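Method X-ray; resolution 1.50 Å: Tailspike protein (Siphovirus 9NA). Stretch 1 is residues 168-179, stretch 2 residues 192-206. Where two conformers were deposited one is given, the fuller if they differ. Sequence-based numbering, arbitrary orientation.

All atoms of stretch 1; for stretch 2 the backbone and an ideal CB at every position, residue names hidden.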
# COMPACT_ATOMS: atom_id res chain seq x y z
N TYR A 168 24.75 -5.02 -17.35
CA TYR A 168 25.43 -5.95 -16.46
C TYR A 168 24.81 -7.32 -16.59
O TYR A 168 23.58 -7.50 -16.42
CB TYR A 168 25.34 -5.48 -14.98
CG TYR A 168 26.03 -4.14 -14.80
CD1 TYR A 168 27.36 -4.07 -14.36
CD2 TYR A 168 25.36 -2.94 -15.08
CE1 TYR A 168 27.99 -2.85 -14.23
CE2 TYR A 168 25.98 -1.72 -14.96
CZ TYR A 168 27.30 -1.67 -14.54
OH TYR A 168 27.93 -0.46 -14.39
N LEU A 169 25.67 -8.29 -16.88
CA LEU A 169 25.24 -9.70 -17.06
C LEU A 169 25.96 -10.57 -16.01
O LEU A 169 27.19 -10.63 -16.01
CB LEU A 169 25.57 -10.15 -18.49
CG LEU A 169 25.43 -11.65 -18.80
CD1 LEU A 169 23.99 -12.07 -18.67
CD2 LEU A 169 25.87 -11.83 -20.22
N PHE A 170 25.20 -11.25 -15.16
CA PHE A 170 25.76 -12.13 -14.13
C PHE A 170 25.45 -13.54 -14.56
O PHE A 170 24.26 -13.94 -14.62
CB PHE A 170 25.13 -11.81 -12.75
CG PHE A 170 25.49 -10.46 -12.26
CD1 PHE A 170 26.68 -10.27 -11.57
CD2 PHE A 170 24.65 -9.36 -12.51
CE1 PHE A 170 27.06 -8.97 -11.10
CE2 PHE A 170 25.01 -8.07 -12.05
CZ PHE A 170 26.23 -7.88 -11.38
N THR A 171 26.50 -14.30 -14.84
CA THR A 171 26.39 -15.68 -15.37
C THR A 171 26.77 -16.68 -14.30
O THR A 171 27.90 -16.64 -13.82
CB THR A 171 27.24 -15.84 -16.64
OG1 THR A 171 26.74 -14.93 -17.63
CG2 THR A 171 27.19 -17.28 -17.21
N LEU A 172 25.85 -17.58 -13.95
CA LEU A 172 26.10 -18.62 -12.91
C LEU A 172 26.53 -18.00 -11.56
O LEU A 172 27.43 -18.51 -10.87
CB LEU A 172 27.11 -19.71 -13.35
CG LEU A 172 26.64 -20.62 -14.50
CD1 LEU A 172 27.76 -21.62 -14.84
CD2 LEU A 172 25.39 -21.40 -14.10
N CYS A 173 25.88 -16.88 -11.20
CA CYS A 173 26.15 -16.22 -9.95
C CYS A 173 25.06 -16.50 -8.94
O CYS A 173 23.91 -16.82 -9.31
CB CYS A 173 26.27 -14.69 -10.15
SG CYS A 173 27.75 -14.21 -11.15
N ASN A 174 25.39 -16.29 -7.66
CA ASN A 174 24.40 -16.38 -6.57
C ASN A 174 24.68 -15.27 -5.57
O ASN A 174 25.83 -14.80 -5.43
CB ASN A 174 24.49 -17.72 -5.84
CG ASN A 174 24.22 -18.90 -6.73
OD1 ASN A 174 23.06 -19.22 -7.02
ND2 ASN A 174 25.30 -19.54 -7.20
N HIS A 175 23.63 -14.85 -4.87
CA HIS A 175 23.73 -13.81 -3.85
C HIS A 175 24.42 -12.57 -4.38
O HIS A 175 25.26 -11.95 -3.68
CB HIS A 175 24.34 -14.37 -2.55
CG HIS A 175 23.47 -15.41 -1.92
ND1 HIS A 175 22.33 -15.10 -1.21
CD2 HIS A 175 23.52 -16.76 -1.99
CE1 HIS A 175 21.73 -16.22 -0.82
NE2 HIS A 175 22.43 -17.24 -1.29
N ILE A 176 24.08 -12.20 -5.62
CA ILE A 176 24.48 -10.89 -6.13
C ILE A 176 23.44 -9.86 -5.66
O ILE A 176 22.23 -10.02 -5.89
CB ILE A 176 24.53 -10.88 -7.68
CG1 ILE A 176 25.46 -12.01 -8.20
CG2 ILE A 176 24.92 -9.49 -8.18
CD1 ILE A 176 26.91 -11.89 -7.76
N LEU A 177 23.90 -8.81 -4.98
CA LEU A 177 23.01 -7.69 -4.62
C LEU A 177 23.41 -6.47 -5.40
O LEU A 177 24.56 -6.04 -5.29
CB LEU A 177 23.14 -7.40 -3.10
CG LEU A 177 22.44 -6.12 -2.63
CD1 LEU A 177 20.88 -6.18 -2.85
CD2 LEU A 177 22.75 -5.93 -1.13
N VAL A 178 22.48 -5.93 -6.21
CA VAL A 178 22.72 -4.69 -6.94
C VAL A 178 21.87 -3.59 -6.32
O VAL A 178 20.63 -3.64 -6.38
CB VAL A 178 22.38 -4.82 -8.44
CG1 VAL A 178 22.78 -3.54 -9.19
CG2 VAL A 178 23.05 -6.05 -9.02
N GLU A 179 22.53 -2.62 -5.69
CA GLU A 179 21.81 -1.52 -5.03
C GLU A 179 21.79 -0.28 -5.90
O GLU A 179 22.84 0.17 -6.38
CB GLU A 179 22.47 -1.15 -3.70
CG GLU A 179 22.26 -2.26 -2.64
CD GLU A 179 22.87 -1.93 -1.27
OE1 GLU A 179 23.87 -1.17 -1.20
OE2 GLU A 179 22.37 -2.49 -0.27
N UNK A 192 20.91 -8.68 -15.76
CA UNK A 192 20.42 -10.03 -16.04
C UNK A 192 21.10 -11.03 -15.14
O UNK A 192 22.33 -11.02 -15.01
CB UNK A 192 20.65 -10.40 -17.51
N UNK A 193 20.32 -11.94 -14.54
CA UNK A 193 20.88 -13.05 -13.76
C UNK A 193 20.66 -14.32 -14.58
O UNK A 193 19.53 -14.84 -14.68
CB UNK A 193 20.24 -13.16 -12.38
N UNK A 194 21.74 -14.77 -15.24
CA UNK A 194 21.66 -15.84 -16.24
C UNK A 194 22.19 -17.14 -15.66
O UNK A 194 23.41 -17.29 -15.53
CB UNK A 194 22.44 -15.47 -17.50
N UNK A 195 21.29 -18.07 -15.28
CA UNK A 195 21.71 -19.31 -14.60
C UNK A 195 21.33 -20.61 -15.30
O UNK A 195 21.36 -21.67 -14.70
CB UNK A 195 21.11 -19.33 -13.19
N UNK A 196 21.04 -20.56 -16.59
CA UNK A 196 20.60 -21.79 -17.25
C UNK A 196 21.72 -22.74 -17.70
O UNK A 196 21.43 -23.81 -18.19
CB UNK A 196 19.76 -21.42 -18.47
N UNK A 197 22.99 -22.35 -17.55
CA UNK A 197 24.08 -23.21 -18.02
C UNK A 197 24.24 -24.48 -17.20
O UNK A 197 24.92 -25.39 -17.64
CB UNK A 197 25.40 -22.43 -18.00
N UNK A 198 23.66 -24.56 -16.01
CA UNK A 198 23.67 -25.84 -15.27
C UNK A 198 22.28 -26.18 -14.75
O UNK A 198 21.40 -25.33 -14.82
CB UNK A 198 24.66 -25.78 -14.10
N UNK A 199 22.09 -27.38 -14.20
CA UNK A 199 20.80 -27.74 -13.60
C UNK A 199 20.55 -27.08 -12.24
O UNK A 199 19.41 -27.10 -11.78
CB UNK A 199 20.72 -29.26 -13.44
N UNK A 200 21.56 -26.48 -11.60
CA UNK A 200 21.30 -25.72 -10.37
C UNK A 200 20.41 -24.49 -10.70
O UNK A 200 20.28 -24.09 -11.85
CB UNK A 200 22.62 -25.28 -9.72
N UNK A 201 19.81 -23.92 -9.67
CA UNK A 201 18.99 -22.71 -9.78
C UNK A 201 19.72 -21.57 -9.12
O UNK A 201 20.17 -21.71 -7.98
CB UNK A 201 17.61 -22.90 -9.15
N UNK A 202 19.89 -20.46 -9.83
CA UNK A 202 20.49 -19.26 -9.20
C UNK A 202 19.63 -18.76 -8.04
O UNK A 202 18.40 -18.88 -8.09
CB UNK A 202 20.67 -18.14 -10.23
N UNK A 203 20.25 -18.26 -6.98
CA UNK A 203 19.47 -17.79 -5.83
C UNK A 203 20.09 -16.59 -5.15
O UNK A 203 21.29 -16.38 -5.31
CB UNK A 203 19.31 -18.92 -4.81
N UNK A 204 19.27 -15.82 -4.43
CA UNK A 204 19.77 -14.66 -3.71
C UNK A 204 20.11 -13.46 -4.57
O UNK A 204 20.69 -12.52 -4.07
CB UNK A 204 21.02 -15.06 -2.92
N UNK A 205 19.79 -13.50 -5.87
CA UNK A 205 20.18 -12.46 -6.81
C UNK A 205 19.06 -11.43 -6.82
O UNK A 205 17.86 -11.76 -7.04
CB UNK A 205 20.44 -13.02 -8.21
N UNK A 206 19.41 -10.19 -6.52
CA UNK A 206 18.39 -9.15 -6.31
C UNK A 206 18.85 -7.76 -6.75
O UNK A 206 20.06 -7.45 -6.69
CB UNK A 206 17.99 -9.11 -4.83

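Position 192 opens a strand parallel to 168-171, hydrogen-bonded from its N to Tyr168 O (3.0 Å) and from Phe170 N to its O (2.9 Å). The ideal CB lies 3.9 Å from Leu169 CD1, so a beta-branched or modest apolar residue would suit. It is Thr192, whose OG1 meets a water (2.8 Å) that donates to Tyr168 O.

Position 193 turns to the face of Phe170; any large apolar side chain would fit. Phe193 CE1 comes 3.7 Å from Phe170 CD2 and 3.9 Å from Ile176 CB. The phenyl planes are near parallel but slid apart, and barely overlap.

At 194 the CB returns to the face of Leu169 and Thr171, 4.3 Å from Thr171 OG1; a polar acceptor or longer aliphatic chain would fit. Glu194 accepts a hydrogen bond from that hydroxyl, Thr171 OG1 to Glu194 OE1 being 2.7 Å.

Position 195 leaves the strand and starts a type I turn. Its CB points sideways, 5.4 Å from Cys173 O, which an amide donor such as Asn, or perhaps Gln, could reach. Asn195 ND2 donates to Cys173 O (3.0 Å), and OD1 accepts from a water that also binds Phe170 O and Cys173 N.

Position 196 points away; it is His196. At 197 the CB, 4.0 Å from Leu172 CD1, invites an apolar or flat side chain; the ring edge of His197 lies against Leu172 and Thr171. At 198 the CB is 4.4 Å from Leu172 CD2, so a small side chain with a methyl would suit; Thr198 CG2 lies 3.9 Å from Leu172 CD2. Stretch 1 leaves 199 to 201 free: Thr199, Ala200 and Trp201.

At 202 the ideal CB would sit 3.6 Å from Cys173 O, favouring a small residue, Gly202. At 203 the CB points sideways, 4.4 Å from Asn174 OD1, with room for several small or medium residues; Thr203 CG2 lies 3.9 Å from His175 NE2. Its backbone hydrogen bonds are Thr203 N to Asn174 OD1 (3.0 Å) and His175 N to Thr203 O (2.8 Å).

Position 204 demands glycine: phi is positive, and an ideal CB would clash with His175 ND1 at 2.2 Å. Gly204 lays its CA over the imidazole face.

At 205 a short amide could serve both Cys173 O and Ile176 N. Asn205 ND2 donates to Cys173 O (3.1 Å) and Asn205 OD1 accepts from Ile176 N (2.9 Å).

Position 206 faces Leu177 and suits a long aliphatic chain; Lys206 packs CG 3.3 Å from Leu177 CD1.

Stretch 2 192-206: TFENHHTTAWGTGNK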
# COMPACT_ATOMS: atom_id res chain seq x y z
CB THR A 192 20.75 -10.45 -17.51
OG1 THR A 192 20.16 -9.54 -18.43
CG2 THR A 192 20.27 -11.89 -17.82
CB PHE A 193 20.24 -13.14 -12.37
CG PHE A 193 20.37 -11.87 -11.59
CD1 PHE A 193 21.62 -11.47 -11.10
CD2 PHE A 193 19.25 -11.06 -11.35
CE1 PHE A 193 21.78 -10.30 -10.37
CE2 PHE A 193 19.39 -9.87 -10.59
CZ PHE A 193 20.66 -9.50 -10.11
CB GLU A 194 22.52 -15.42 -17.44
CG GLU A 194 22.55 -16.41 -18.58
CD GLU A 194 23.58 -16.03 -19.62
OE1 GLU A 194 24.70 -15.70 -19.26
OE2 GLU A 194 23.29 -16.06 -20.81
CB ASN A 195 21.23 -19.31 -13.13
CG ASN A 195 21.87 -18.20 -12.30
OD1 ASN A 195 21.50 -17.05 -12.42
ND2 ASN A 195 22.85 -18.54 -11.52
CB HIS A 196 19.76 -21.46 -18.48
CG HIS A 196 20.57 -20.82 -19.55
ND1 HIS A 196 21.17 -19.58 -19.38
CD2 HIS A 196 20.95 -21.25 -20.78
CE1 HIS A 196 21.86 -19.28 -20.46
NE2 HIS A 196 21.74 -20.28 -21.33
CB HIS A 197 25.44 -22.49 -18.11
CG HIS A 197 25.49 -21.42 -19.16
ND1 HIS A 197 26.09 -20.20 -18.93
CD2 HIS A 197 25.09 -21.40 -20.45
CE1 HIS A 197 26.02 -19.46 -20.03
NE2 HIS A 197 25.42 -20.17 -20.97
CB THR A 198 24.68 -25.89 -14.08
OG1 THR A 198 24.14 -25.25 -12.92
CG2 THR A 198 26.01 -25.25 -14.46
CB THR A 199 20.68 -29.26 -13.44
OG1 THR A 199 21.83 -29.72 -12.72
CG2 THR A 199 20.58 -29.96 -14.83
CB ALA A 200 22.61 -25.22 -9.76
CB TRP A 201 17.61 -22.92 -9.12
CG TRP A 201 16.85 -23.96 -9.85
CD1 TRP A 201 17.00 -25.34 -9.76
CD2 TRP A 201 15.83 -23.73 -10.80
NE1 TRP A 201 16.12 -25.96 -10.62
CE2 TRP A 201 15.40 -25.00 -11.28
CE3 TRP A 201 15.24 -22.57 -11.33
CZ2 TRP A 201 14.40 -25.15 -12.25
CZ3 TRP A 201 14.22 -22.72 -12.28
CH2 TRP A 201 13.83 -24.00 -12.74
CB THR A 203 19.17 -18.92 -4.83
OG1 THR A 203 18.05 -18.57 -4.02
CG2 THR A 203 20.38 -19.21 -3.94
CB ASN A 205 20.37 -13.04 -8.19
CG ASN A 205 21.55 -13.99 -8.25
OD1 ASN A 205 22.61 -13.71 -7.65
ND2 ASN A 205 21.42 -15.05 -9.05
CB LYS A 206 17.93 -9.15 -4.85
CG LYS A 206 18.88 -8.66 -3.85
CD LYS A 206 18.29 -8.86 -2.45
CE LYS A 206 18.04 -10.36 -2.21
NZ LYS A 206 17.50 -10.67 -0.90
O HOH W 1 22.00 -7.47 -18.67
O HOH W 2 23.73 -15.31 -12.35
O HOH W 3 23.07 -21.82 -8.17
O HOH W 4 21.05 -13.03 -0.78
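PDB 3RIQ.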